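Aldose 1-epimerase (Escherichia coli, PDB 3NRE) probably interconverts the alpha and beta anomers of aldose sugars. Local coordinates at residues Ser47-Pro53 with Gly145-Tyr151; Thr141-Gly145 with Leu271-Ala275; Ala162-Trp168 with Asn202-Asn208. Residue numbers count along the deposited sequence, not the author numbering.

Interaction 1. Residues Ser47-Pro53 with Gly145-Tyr151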
ATOM      1  N   SER A  47      -7.431   4.947   6.353  1.00 17.85           N
ATOM      2  CA  SER A  47      -6.997   5.775   5.197  1.00 18.75           C
ATOM      3  C   SER A  47      -5.859   5.156   4.387  1.00 19.41           C
ATOM      4  O   SER A  47      -5.708   5.470   3.210  1.00 19.07           O
ATOM      5  CB  SER A  47      -6.510   7.142   5.691  1.00 19.96           C
ATOM      6  OG  SER A  47      -7.482   7.731   6.500  1.00 20.52           O
ATOM      7  N   CYS A  48      -5.021   4.351   5.051  1.00 17.79           N
ATOM      8  CA  CYS A  48      -3.834   3.724   4.441  1.00 18.68           C
ATOM      9  C   CYS A  48      -3.315   2.670   5.381  1.00 21.67           C
ATOM     10  O   CYS A  48      -3.259   2.898   6.591  1.00 20.59           O
ATOM     11  CB  CYS A  48      -2.707   4.755   4.212  1.00 19.61           C
ATOM     12  SG  CYS A  48      -1.285   4.145   3.371  1.00 21.41           S
ATOM     13  N   PHE A  49      -2.821   1.544   4.835  1.00 18.43           N
ATOM     14  CA  PHE A  49      -2.139   0.571   5.676  1.00 18.37           C
ATOM     15  C   PHE A  49      -0.856   0.105   5.030  1.00 17.98           C
ATOM     16  O   PHE A  49      -0.738   0.156   3.798  1.00 18.82           O
ATOM     17  CB  PHE A  49      -3.065  -0.613   6.074  1.00 18.11           C
ATOM     18  CG  PHE A  49      -3.668  -1.404   4.940  1.00 15.73           C
ATOM     19  CD1 PHE A  49      -2.967  -2.428   4.338  1.00 17.38           C
ATOM     20  CD2 PHE A  49      -5.033  -1.237   4.575  1.00 15.50           C
ATOM     21  CE1 PHE A  49      -3.515  -3.241   3.411  1.00 16.45           C
ATOM     22  CE2 PHE A  49      -5.575  -2.018   3.576  1.00 18.05           C
ATOM     23  CZ  PHE A  49      -4.817  -3.033   2.992  1.00 18.66           C
ATOM     24  N   PRO A  50       0.106  -0.340   5.842  1.00 16.90           N
ATOM     25  CA  PRO A  50       1.414  -0.747   5.348  1.00 19.07           C
ATOM     26  C   PRO A  50       1.371  -2.181   4.910  1.00 18.03           C
ATOM     27  O   PRO A  50       0.528  -2.978   5.388  1.00 17.83           O
ATOM     28  CB  PRO A  50       2.311  -0.610   6.573  1.00 19.29           C
ATOM     29  CG  PRO A  50       1.384  -0.912   7.731  1.00 18.78           C
ATOM     30  CD  PRO A  50       0.064  -0.288   7.318  1.00 17.74           C
ATOM     31  N   LEU A  51       2.237  -2.497   3.950  1.00 18.45           N
ATOM     32  CA  LEU A  51       2.369  -3.858   3.444  1.00 18.17           C
ATOM     33  C   LEU A  51       3.773  -4.370   3.806  1.00 20.34           C
ATOM     34  O   LEU A  51       4.774  -3.858   3.283  1.00 22.86           O
ATOM     35  CB  LEU A  51       2.169  -3.832   1.897  1.00 19.54           C
ATOM     36  CG  LEU A  51       0.896  -3.084   1.409  1.00 19.35           C
ATOM     37  CD1 LEU A  51       0.850  -3.000  -0.124  1.00 18.94           C
ATOM     38  CD2 LEU A  51      -0.381  -3.702   1.960  1.00 19.26           C
ATOM     39  N   VAL A  52       3.837  -5.324   4.730  1.00 19.27           N
ATOM     40  CA  VAL A  52       5.113  -5.912   5.185  1.00 19.99           C
ATOM     41  C   VAL A  52       4.799  -7.277   5.789  1.00 19.11           C
ATOM     42  O   VAL A  52       3.855  -7.415   6.573  1.00 22.23           O
ATOM     43  CB  VAL A  52       5.785  -4.964   6.223  1.00 22.37           C
ATOM     44  CG1 VAL A  52       4.866  -4.731   7.496  1.00 21.47           C
ATOM     45  CG2 VAL A  52       7.098  -5.530   6.655  1.00 26.57           C
ATOM     46  N   PRO A  53       5.556  -8.337   5.426  1.00 20.60           N
ATOM     47  CA  PRO A  53       6.847  -8.337   4.738  1.00 23.02           C
ATOM     48  C   PRO A  53       6.775  -8.560   3.226  1.00 24.25           C
ATOM     49  O   PRO A  53       7.795  -8.819   2.582  1.00 26.06           O
ATOM     50  CB  PRO A  53       7.553  -9.511   5.414  1.00 23.85           C
ATOM     51  CG  PRO A  53       6.450 -10.502   5.618  1.00 22.95           C
ATOM     52  CD  PRO A  53       5.301  -9.618   6.084  1.00 21.19           C
ATOM     53  N   GLY A 145       9.514  -7.545   0.646  1.00 24.73           N
ATOM     54  CA  GLY A 145       9.068  -6.336  -0.029  1.00 26.37           C
ATOM     55  C   GLY A 145       8.276  -5.454   0.937  1.00 25.59           C
ATOM     56  O   GLY A 145       7.921  -5.872   2.014  1.00 25.72           O
ATOM     57  N   THR A 146       8.004  -4.246   0.478  1.00 26.65           N
ATOM     58  CA  THR A 146       7.230  -3.243   1.221  1.00 24.67           C
ATOM     59  C   THR A 146       6.333  -2.465   0.284  1.00 29.17           C
ATOM     60  O   THR A 146       6.506  -2.445  -0.969  1.00 26.39           O
ATOM     61  CB  THR A 146       8.179  -2.239   1.942  1.00 31.22           C
ATOM     62  OG1 THR A 146       9.155  -1.773   1.001  1.00 34.84           O
ATOM     63  CG2 THR A 146       8.870  -2.902   3.083  1.00 29.97           C
ATOM     64  N   GLY A 147       5.355  -1.810   0.903  1.00 21.81           N
ATOM     65  CA  GLY A 147       4.439  -1.008   0.142  1.00 24.85           C
ATOM     66  C   GLY A 147       3.393  -0.456   1.036  1.00 20.60           C
ATOM     67  O   GLY A 147       3.481  -0.600   2.237  1.00 19.14           O
ATOM     68  N   TRP A 148       2.457   0.225   0.406  1.00 20.34           N
ATOM     69  CA  TRP A 148       1.327   0.791   1.108  1.00 18.42           C
ATOM     70  C   TRP A 148       0.087   0.674   0.283  1.00 20.12           C
ATOM     71  O   TRP A 148       0.121   0.501  -0.947  1.00 21.29           O
ATOM     72  CB  TRP A 148       1.563   2.283   1.416  1.00 20.41           C
ATOM     73  CG  TRP A 148       2.596   2.587   2.434  1.00 19.74           C
ATOM     74  CD1 TRP A 148       2.434   2.760   3.801  1.00 23.80           C
ATOM     75  CD2 TRP A 148       3.994   2.767   2.169  1.00 22.84           C
ATOM     76  NE1 TRP A 148       3.682   3.031   4.387  1.00 23.69           N
ATOM     77  CE2 TRP A 148       4.635   3.043   3.411  1.00 22.74           C
ATOM     78  CE3 TRP A 148       4.780   2.692   1.005  1.00 23.20           C
ATOM     79  CZ2 TRP A 148       6.010   3.266   3.502  1.00 30.34           C
ATOM     80  CZ3 TRP A 148       6.138   2.885   1.095  1.00 26.68           C
ATOM     81  CH2 TRP A 148       6.740   3.194   2.344  1.00 27.40           C
ATOM     82  N   HIS A 149      -1.028   0.823   1.008  1.00 19.12           N
ATOM     83  CA  HIS A 149      -2.353   0.674   0.458  1.00 18.40           C
ATOM     84  C   HIS A 149      -3.220   1.867   0.815  1.00 19.55           C
ATOM     85  O   HIS A 149      -4.095   1.774   1.687  1.00 19.76           O
ATOM     86  CB  HIS A 149      -2.907  -0.661   0.948  1.00 19.39           C
ATOM     87  CG  HIS A 149      -4.152  -1.113   0.271  1.00 19.39           C
ATOM     88  ND1 HIS A 149      -5.355  -0.469   0.436  1.00 20.85           N
ATOM     89  CD2 HIS A 149      -4.419  -2.215  -0.471  1.00 22.00           C
ATOM     90  CE1 HIS A 149      -6.309  -1.134  -0.203  1.00 22.64           C
ATOM     91  NE2 HIS A 149      -5.767  -2.209  -0.743  1.00 24.54           N
ATOM     92  N   PRO A 150      -2.962   3.023   0.181  1.00 21.00           N
ATOM     93  CA  PRO A 150      -3.771   4.202   0.489  1.00 20.17           C
ATOM     94  C   PRO A 150      -5.109   4.205  -0.219  1.00 21.35           C
ATOM     95  O   PRO A 150      -5.217   3.768  -1.382  1.00 21.53           O
ATOM     96  CB  PRO A 150      -2.871   5.365   0.045  1.00 21.60           C
ATOM     97  CG  PRO A 150      -2.016   4.789  -0.997  1.00 21.48           C
ATOM     98  CD  PRO A 150      -1.835   3.360  -0.709  1.00 24.30           C
ATOM     99  N   TYR A 151      -6.098   4.755   0.472  1.00 17.56           N
ATOM    100  CA  TYR A 151      -7.418   4.961  -0.032  1.00 19.09           C
ATOM    101  C   TYR A 151      -7.623   6.447  -0.299  1.00 20.95           C
ATOM    102  O   TYR A 151      -7.555   7.268   0.634  1.00 21.75           O
ATOM    103  CB  TYR A 151      -8.454   4.543   0.998  1.00 18.38           C
ATOM    104  CG  TYR A 151      -8.507   3.048   1.314  1.00 16.63           C
ATOM    105  CD1 TYR A 151      -7.617   2.478   2.235  1.00 19.20           C
ATOM    106  CD2 TYR A 151      -9.465   2.235   0.742  1.00 20.25           C
ATOM    107  CE1 TYR A 151      -7.694   1.102   2.541  1.00 20.69           C
ATOM    108  CE2 TYR A 151      -9.545   0.882   1.079  1.00 21.48           C
ATOM    109  CZ  TYR A 151      -8.652   0.344   1.935  1.00 18.54           C
ATOM    110  OH  TYR A 151      -8.733  -1.002   2.270  1.00 20.20           O
TER
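Strand 48-51 runs antiparallel to strand 147-151. Their axes come within 4.4 Å and their directions differ by 161°. Leu51 N bonds to Gly147 O at 2.8 Å, and the return bond from Gly147 N to Leu51 O is weak at 3.2 Å. His149 N donates to Phe49 O at 2.9 Å. Beyond the central pairs, Tyr151 N reaches Ser47 O and Gly145 N reaches Pro53 O, each at 2.9 Å. The peptide bond before Pro53 is cis. Trp148 CA also lies 3.5 Å from Phe49 O, a CA-H...O contact in the non-hydrogen-bonded pair with Pro50. Ser47 and Cys48 both face Ile23, which makes a classic beta bulge.

The pair belongs to a branched antiparallel sheet, consistent with the beta-sandwich fold of the galactose mutarotase-like proteins. Pro50 and Trp148 touch Leu132 of strand 127-136 in another sheet, and Trp148 NE1 bonds to Gln119. Cys48 lies on their side, with SG 3.9 Å from Trp148 CB.

Phe49 and His149 emerge on the opposite face. Their rings form an offset stack, with centroids 4.3 Å apart and planes at 12°. Trp88 also stacks on Phe49, and His149 NE2 bonds to a bound PEG, probably from the crystallisation liquor, which is consistent with a pocket here. Tyr151 OH lies 3.6 Å from Phe49 CE2, at the edge of the Phe49 ring.

Interaction 2. Residues Thr141-Gly145 with Leu271-Ala275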
ATOM      1  N   THR A 141      17.530 -16.765   5.207  1.00 38.31           N
ATOM      2  CA  THR A 141      17.287 -15.719   4.210  1.00 37.41           C
ATOM      3  C   THR A 141      15.928 -15.918   3.510  1.00 37.08           C
ATOM      4  O   THR A 141      15.645 -17.036   3.101  1.00 36.14           O
ATOM      5  CB  THR A 141      18.364 -15.802   3.137  1.00 38.19           C
ATOM      6  OG1 THR A 141      19.628 -15.614   3.757  1.00 44.30           O
ATOM      7  CG2 THR A 141      18.145 -14.748   2.035  1.00 39.08           C
ATOM      8  N   LEU A 142      15.108 -14.847   3.418  1.00 33.94           N
ATOM      9  CA  LEU A 142      13.801 -14.859   2.706  1.00 31.92           C
ATOM     10  C   LEU A 142      13.660 -13.610   1.862  1.00 31.31           C
ATOM     11  O   LEU A 142      14.399 -12.637   2.076  1.00 32.72           O
ATOM     12  CB  LEU A 142      12.648 -14.958   3.687  1.00 28.46           C
ATOM     13  CG  LEU A 142      12.438 -16.305   4.388  1.00 30.96           C
ATOM     14  CD1 LEU A 142      11.403 -16.219   5.501  1.00 32.18           C
ATOM     15  CD2 LEU A 142      12.006 -17.379   3.390  1.00 31.86           C
ATOM     16  N   PRO A 143      12.769 -13.629   0.861  1.00 28.46           N
ATOM     17  CA  PRO A 143      12.597 -12.468  -0.009  1.00 30.24           C
ATOM     18  C   PRO A 143      11.508 -11.520   0.510  1.00 28.01           C
ATOM     19  O   PRO A 143      10.389 -11.957   0.835  1.00 28.05           O
ATOM     20  CB  PRO A 143      12.236 -13.118  -1.362  1.00 31.15           C
ATOM     21  CG  PRO A 143      11.395 -14.274  -0.982  1.00 30.39           C
ATOM     22  CD  PRO A 143      12.097 -14.816   0.292  1.00 27.57           C
ATOM     23  N   PHE A 144      11.875 -10.240   0.621  1.00 25.87           N
ATOM     24  CA  PHE A 144      11.073  -9.221   1.248  1.00 25.92           C
ATOM     25  C   PHE A 144      10.627  -8.137   0.286  1.00 27.55           C
ATOM     26  O   PHE A 144      11.279  -7.799  -0.711  1.00 28.26           O
ATOM     27  CB  PHE A 144      11.831  -8.550   2.406  1.00 29.36           C
ATOM     28  CG  PHE A 144      11.902  -9.375   3.703  1.00 26.06           C
ATOM     29  CD1 PHE A 144      12.765 -10.437   3.809  1.00 28.98           C
ATOM     30  CD2 PHE A 144      11.197  -9.003   4.845  1.00 27.64           C
ATOM     31  CE1 PHE A 144      12.842 -11.171   4.967  1.00 24.53           C
ATOM     32  CE2 PHE A 144      11.301  -9.750   6.042  1.00 26.48           C
ATOM     33  CZ  PHE A 144      12.144 -10.792   6.102  1.00 29.61           C
ATOM     34  N   GLY A 145       9.514  -7.545   0.646  1.00 24.73           N
ATOM     35  CA  GLY A 145       9.068  -6.336  -0.029  1.00 26.37           C
ATOM     36  C   GLY A 145       8.276  -5.454   0.937  1.00 25.59           C
ATOM     37  O   GLY A 145       7.921  -5.872   2.014  1.00 25.72           O
ATOM     38  N   LEU A 271      11.514  -8.727  -5.462  1.00 30.12           N
ATOM     39  CA  LEU A 271      11.704  -8.966  -4.018  1.00 28.50           C
ATOM     40  C   LEU A 271      13.196  -8.868  -3.691  1.00 30.00           C
ATOM     41  O   LEU A 271      14.057  -9.126  -4.552  1.00 33.74           O
ATOM     42  CB  LEU A 271      11.162 -10.337  -3.532  1.00 29.02           C
ATOM     43  CG  LEU A 271       9.657 -10.521  -3.486  1.00 25.02           C
ATOM     44  CD1 LEU A 271       9.305 -12.064  -3.417  1.00 25.97           C
ATOM     45  CD2 LEU A 271       8.992  -9.756  -2.372  1.00 23.57           C
ATOM     46  N   ILE A 272      13.474  -8.500  -2.440  1.00 31.73           N
ATOM     47  CA  ILE A 272      14.842  -8.273  -1.943  1.00 33.75           C
ATOM     48  C   ILE A 272      15.218  -9.329  -0.927  1.00 32.48           C
ATOM     49  O   ILE A 272      14.561  -9.488   0.094  1.00 33.33           O
ATOM     50  CB  ILE A 272      15.019  -6.872  -1.312  1.00 35.71           C
ATOM     51  CG1 ILE A 272      14.786  -5.791  -2.372  1.00 42.68           C
ATOM     52  CG2 ILE A 272      16.425  -6.714  -0.748  1.00 34.69           C
ATOM     53  CD1 ILE A 272      14.569  -4.405  -1.785  1.00 50.58           C
ATOM     54  N   ALA A 273      16.249 -10.099  -1.247  1.00 33.99           N
ATOM     55  CA  ALA A 273      16.712 -11.192  -0.363  1.00 36.74           C
ATOM     56  C   ALA A 273      17.419 -10.614   0.844  1.00 37.70           C
ATOM     57  O   ALA A 273      18.430  -9.918   0.699  1.00 44.03           O
ATOM     58  CB  ALA A 273      17.669 -12.141  -1.113  1.00 37.37           C
ATOM     59  N   LEU A 274      16.910 -10.905   2.032  1.00 36.41           N
ATOM     60  CA  LEU A 274      17.461 -10.381   3.266  1.00 35.76           C
ATOM     61  C   LEU A 274      17.962 -11.534   4.095  1.00 37.30           C
ATOM     62  O   LEU A 274      17.172 -12.395   4.479  1.00 35.05           O
ATOM     63  CB  LEU A 274      16.395  -9.620   4.089  1.00 33.16           C
ATOM     64  CG  LEU A 274      15.878  -8.287   3.555  1.00 31.36           C
ATOM     65  CD1 LEU A 274      14.887  -7.587   4.590  1.00 26.80           C
ATOM     66  CD2 LEU A 274      17.046  -7.361   3.118  1.00 35.78           C
ATOM     67  N   ALA A 275      19.274 -11.570   4.367  1.00 41.48           N
ATOM     68  CA  ALA A 275      19.821 -12.578   5.280  1.00 39.84           C
ATOM     69  C   ALA A 275      19.375 -12.204   6.685  1.00 42.06           C
ATOM     70  O   ALA A 275      18.972 -11.050   6.938  1.00 41.47           O
ATOM     71  CB  ALA A 275      21.374 -12.654   5.177  1.00 46.22           C
TER
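Four backbone hydrogen bonds join Leu142-Phe144 to Ile272-Leu274. Phe144 N donates to Ile272 O at 2.8 Å, and Ile272 N returns a bond to Phe144 O at 2.9 Å. Leu274 N reaches Leu142 O at 3.1 Å. The fourth bond, from Leu142 N to Leu274 O, is weak at 3.4 Å, but Leu274 O also accepts from Asn136 ND2. Pro143 has no amide hydrogen and sits in the non-hydrogen-bonded pair with Ala273. Its carbonyl accepts from the Tyr113 hydroxyl. Here the short strand 272-274 pairs with the start of the long strand 142-153, as an antiparallel branch of the same branched sheet as strand 48-51. Segments 142-144 and 272-274 are strongly twisted against each other, with 132° between their directions. Ala275 N is taken by Glu278 OE1. On the face of Phe144 and Leu274, Leu274 CD1 lies 3.8 Å from the centroid of the Phe144 ring, a CH-pi contact over its face. On the side of Pro143, Pro143 CB packs 3.7 Å from Leu271 CB.

Interaction 3. Residues Ala162-Trp168 with Asn202-Asn208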
ATOM      1  N   ALA A 162      -0.119   7.498 -14.009  1.00 29.89           N
ATOM      2  CA  ALA A 162       0.870   6.603 -13.421  1.00 28.26           C
ATOM      3  C   ALA A 162       1.418   5.710 -14.552  1.00 29.72           C
ATOM      4  O   ALA A 162       0.715   4.858 -15.073  1.00 29.53           O
ATOM      5  CB  ALA A 162       0.236   5.723 -12.316  1.00 26.61           C
ATOM      6  N   GLN A 163       2.647   5.965 -14.960  1.00 31.18           N
ATOM      7  CA  GLN A 163       3.296   5.218 -16.047  1.00 31.93           C
ATOM      8  C   GLN A 163       3.137   3.715 -15.923  1.00 32.98           C
ATOM      9  O   GLN A 163       3.266   3.188 -14.841  1.00 31.19           O
ATOM     10  CB  GLN A 163       4.785   5.589 -16.079  1.00 34.84           C
ATOM     11  CG  GLN A 163       5.639   4.787 -17.061  1.00 38.07           C
ATOM     12  CD  GLN A 163       7.105   5.195 -16.957  1.00 46.37           C
ATOM     13  OE1 GLN A 163       7.462   6.327 -17.294  1.00 48.48           O
ATOM     14  NE2 GLN A 163       7.950   4.288 -16.453  1.00 41.78           N
ATOM     15  N   ALA A 164       2.848   3.038 -17.036  1.00 33.50           N
ATOM     16  CA  ALA A 164       2.720   1.595 -17.065  1.00 34.37           C
ATOM     17  C   ALA A 164       2.978   1.078 -18.460  1.00 34.48           C
ATOM     18  O   ALA A 164       2.556   1.689 -19.446  1.00 38.98           O
ATOM     19  CB  ALA A 164       1.328   1.136 -16.579  1.00 31.91           C
ATOM     20  N   SER A 165       3.701  -0.034 -18.537  1.00 35.56           N
ATOM     21  CA  SER A 165       4.002  -0.660 -19.822  1.00 38.17           C
ATOM     22  C   SER A 165       3.254  -1.960 -20.035  1.00 39.38           C
ATOM     23  O   SER A 165       3.492  -2.632 -21.054  1.00 37.72           O
ATOM     24  CB  SER A 165       5.518  -0.911 -19.930  1.00 40.77           C
ATOM     25  OG  SER A 165       5.913  -1.874 -18.974  1.00 41.57           O
ATOM     26  N   GLY A 166       2.420  -2.344 -19.049  1.00 31.79           N
ATOM     27  CA  GLY A 166       1.620  -3.527 -19.136  1.00 30.59           C
ATOM     28  C   GLY A 166       0.901  -3.769 -17.844  1.00 29.17           C
ATOM     29  O   GLY A 166       1.103  -3.034 -16.894  1.00 29.32           O
ATOM     30  N   TYR A 167       0.057  -4.784 -17.838  1.00 28.22           N
ATOM     31  CA  TYR A 167      -0.718  -5.103 -16.637  1.00 26.30           C
ATOM     32  C   TYR A 167      -1.033  -6.578 -16.562  1.00 28.83           C
ATOM     33  O   TYR A 167      -0.884  -7.303 -17.527  1.00 27.32           O
ATOM     34  CB  TYR A 167      -2.009  -4.286 -16.593  1.00 25.79           C
ATOM     35  CG  TYR A 167      -3.176  -4.812 -17.396  1.00 30.00           C
ATOM     36  CD1 TYR A 167      -3.057  -5.059 -18.755  1.00 29.89           C
ATOM     37  CD2 TYR A 167      -4.399  -5.037 -16.808  1.00 25.94           C
ATOM     38  CE1 TYR A 167      -4.136  -5.525 -19.506  1.00 34.70           C
ATOM     39  CE2 TYR A 167      -5.472  -5.521 -17.540  1.00 32.62           C
ATOM     40  CZ  TYR A 167      -5.342  -5.749 -18.875  1.00 34.19           C
ATOM     41  OH  TYR A 167      -6.415  -6.216 -19.593  1.00 36.32           O
ATOM     42  N   TRP A 168      -1.418  -7.016 -15.370  1.00 25.50           N
ATOM     43  CA  TRP A 168      -1.919  -8.390 -15.200  1.00 26.18           C
ATOM     44  C   TRP A 168      -3.433  -8.374 -15.195  1.00 26.84           C
ATOM     45  O   TRP A 168      -4.059  -7.634 -14.410  1.00 25.39           O
ATOM     46  CB  TRP A 168      -1.423  -8.994 -13.887  1.00 30.47           C
ATOM     47  CG  TRP A 168       0.062  -9.253 -13.878  1.00 24.81           C
ATOM     48  CD1 TRP A 168       0.682 -10.376 -14.338  1.00 30.75           C
ATOM     49  CD2 TRP A 168       1.106  -8.388 -13.431  1.00 24.06           C
ATOM     50  NE1 TRP A 168       2.028 -10.285 -14.167  1.00 25.90           N
ATOM     51  CE2 TRP A 168       2.325  -9.067 -13.635  1.00 25.39           C
ATOM     52  CE3 TRP A 168       1.141  -7.097 -12.898  1.00 26.22           C
ATOM     53  CZ2 TRP A 168       3.555  -8.516 -13.308  1.00 29.58           C
ATOM     54  CZ3 TRP A 168       2.353  -6.549 -12.570  1.00 27.25           C
ATOM     55  CH2 TRP A 168       3.553  -7.251 -12.779  1.00 31.35           C
ATOM     56  N   ASN A 202      -6.382  -4.679 -10.282  1.00 23.01           N
ATOM     57  CA  ASN A 202      -5.334  -5.021 -11.272  1.00 22.77           C
ATOM     58  C   ASN A 202      -4.026  -4.439 -10.871  1.00 23.36           C
ATOM     59  O   ASN A 202      -3.958  -3.255 -10.432  1.00 22.22           O
ATOM     60  CB  ASN A 202      -5.686  -4.537 -12.688  1.00 22.54           C
ATOM     61  CG  ASN A 202      -6.914  -5.199 -13.245  1.00 23.87           C
ATOM     62  OD1 ASN A 202      -8.062  -4.781 -12.985  1.00 26.72           O
ATOM     63  ND2 ASN A 202      -6.706  -6.294 -14.006  1.00 24.23           N
ATOM     64  N   GLY A 203      -2.965  -5.229 -11.080  1.00 22.72           N
ATOM     65  CA  GLY A 203      -1.610  -4.763 -10.921  1.00 20.31           C
ATOM     66  C   GLY A 203      -1.037  -4.296 -12.279  1.00 23.81           C
ATOM     67  O   GLY A 203      -1.451  -4.801 -13.353  1.00 24.44           O
ATOM     68  N   PHE A 204      -0.130  -3.318 -12.206  1.00 23.30           N
ATOM     69  CA  PHE A 204       0.472  -2.675 -13.367  1.00 28.57           C
ATOM     70  C   PHE A 204       1.984  -2.733 -13.211  1.00 26.56           C
ATOM     71  O   PHE A 204       2.513  -2.578 -12.112  1.00 28.35           O
ATOM     72  CB  PHE A 204      -0.012  -1.206 -13.488  1.00 25.21           C
ATOM     73  CG  PHE A 204      -1.477  -1.110 -13.767  1.00 28.69           C
ATOM     74  CD1 PHE A 204      -2.387  -1.230 -12.735  1.00 20.47           C
ATOM     75  CD2 PHE A 204      -1.939  -0.982 -15.055  1.00 24.29           C
ATOM     76  CE1 PHE A 204      -3.741  -1.222 -12.991  1.00 26.07           C
ATOM     77  CE2 PHE A 204      -3.291  -0.965 -15.330  1.00 30.29           C
ATOM     78  CZ  PHE A 204      -4.211  -1.066 -14.277  1.00 25.63           C
ATOM     79  N   ALA A 205       2.662  -2.975 -14.328  1.00 29.31           N
ATOM     80  CA  ALA A 205       4.132  -3.064 -14.349  1.00 27.26           C
ATOM     81  C   ALA A 205       4.697  -1.925 -15.163  1.00 32.35           C
ATOM     82  O   ALA A 205       3.972  -1.210 -15.883  1.00 32.15           O
ATOM     83  CB  ALA A 205       4.588  -4.394 -14.984  1.00 31.24           C
ATOM     84  N   GLY A 206       6.006  -1.750 -15.064  1.00 29.17           N
ATOM     85  CA  GLY A 206       6.675  -0.711 -15.832  1.00 33.29           C
ATOM     86  C   GLY A 206       6.568   0.690 -15.263  1.00 34.09           C
ATOM     87  O   GLY A 206       6.826   1.661 -15.949  1.00 36.09           O
ATOM     88  N   TRP A 207       6.272   0.784 -13.980  1.00 31.56           N
ATOM     89  CA  TRP A 207       6.071   2.054 -13.335  1.00 32.42           C
ATOM     90  C   TRP A 207       7.404   2.639 -12.943  1.00 35.86           C
ATOM     91  O   TRP A 207       8.376   1.898 -12.736  1.00 35.85           O
ATOM     92  CB  TRP A 207       5.227   1.842 -12.084  1.00 28.33           C
ATOM     93  CG  TRP A 207       4.761   3.069 -11.415  1.00 29.26           C
ATOM     94  CD1 TRP A 207       4.322   4.205 -12.004  1.00 30.05           C
ATOM     95  CD2 TRP A 207       4.527   3.221 -10.006  1.00 30.21           C
ATOM     96  NE1 TRP A 207       3.890   5.087 -11.038  1.00 29.84           N
ATOM     97  CE2 TRP A 207       4.027   4.510  -9.806  1.00 33.13           C
ATOM     98  CE3 TRP A 207       4.758   2.403  -8.892  1.00 27.38           C
ATOM     99  CZ2 TRP A 207       3.710   4.998  -8.541  1.00 26.52           C
ATOM    100  CZ3 TRP A 207       4.455   2.866  -7.657  1.00 27.54           C
ATOM    101  CH2 TRP A 207       3.964   4.174  -7.479  1.00 28.81           C
ATOM    102  N   ASN A 208       7.430   3.972 -12.846  1.00 36.66           N
ATOM    103  CA  ASN A 208       8.607   4.733 -12.420  1.00 41.89           C
ATOM    104  C   ASN A 208       8.510   5.252 -10.974  1.00 38.05           C
ATOM    105  O   ASN A 208       9.280   6.107 -10.569  1.00 41.18           O
ATOM    106  CB  ASN A 208       8.875   5.903 -13.377  1.00 43.34           C
ATOM    107  CG  ASN A 208       7.748   6.950 -13.393  1.00 45.79           C
ATOM    108  OD1 ASN A 208       6.661   6.767 -12.813  1.00 39.34           O
ATOM    109  ND2 ASN A 208       8.017   8.063 -14.064  1.00 44.07           N
TER
HETATM  110  O   HOH W   1       4.291   7.936 -13.762  1.00 28.82           O
HETATM  111  O   HOH W   2      -3.622  -7.966 -11.645  1.00 23.01           O
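An antiparallel strand pair in an outlying part of the branched sheet joins Gly166-Trp168 to Asn202-Ala205 and continues into the loop residues at one end. Three backbone hydrogen bonds hold it. Trp168 N donates to Gly203 O and Ala205 N to Gly166 O, both at 3.0 Å. Ser165 N donates to Ala205 O at 2.9 Å. Gly206 has a positive phi of 80°, and a CB there would clash with Ser165 OG.

Two side-chain amides add bonds to carbonyls. Gln163 NE2 reaches Gly206 O at 2.9 Å, and Asn202 ND2 reaches Trp168 O at 3.0 Å.

Apolar packing lies between these ends. Tyr167 CB meets Phe204 CD2 at 3.6 Å, and Trp168 CH2 meets Ala205 CB at 3.8 Å. Tyr233 stacks on Phe204 and meets Trp207 edge-to-face.

Two waters bridge the segments. One accepts from Gln163 N and donates to Asn208 OD1, both at 2.8 Å. The other donates to Trp168 O at 2.8 Å and accepts from Gly203 N at 2.9 Å.

Overall arrangement
All three contacts are antiparallel pairings in one branched sheet. Interactions 1 and 2 share strand 142-153 and meet at Gly145. They touch where Pro53 CB packs 3.7 Å from Phe144 CD2, although their centres are about 17 Å apart. The centres of interactions 1, 2 and 3 lie about 3, 18 and 15 Å from the centre of the chain. Interaction 1 is wholly buried, with an aromatic stack. Interactions 2 and 3 are largely buried, with exposed margins at Ile272 and Ala273 and at Gln163 and Ser165. In interaction 2, side chains meet by an aliphatic-on-aromatic CH-pi contact and Pro-Leu packing. Interaction 3 uses other strands and touches neither. Waters and side-chain amides supplement its backbone bonds.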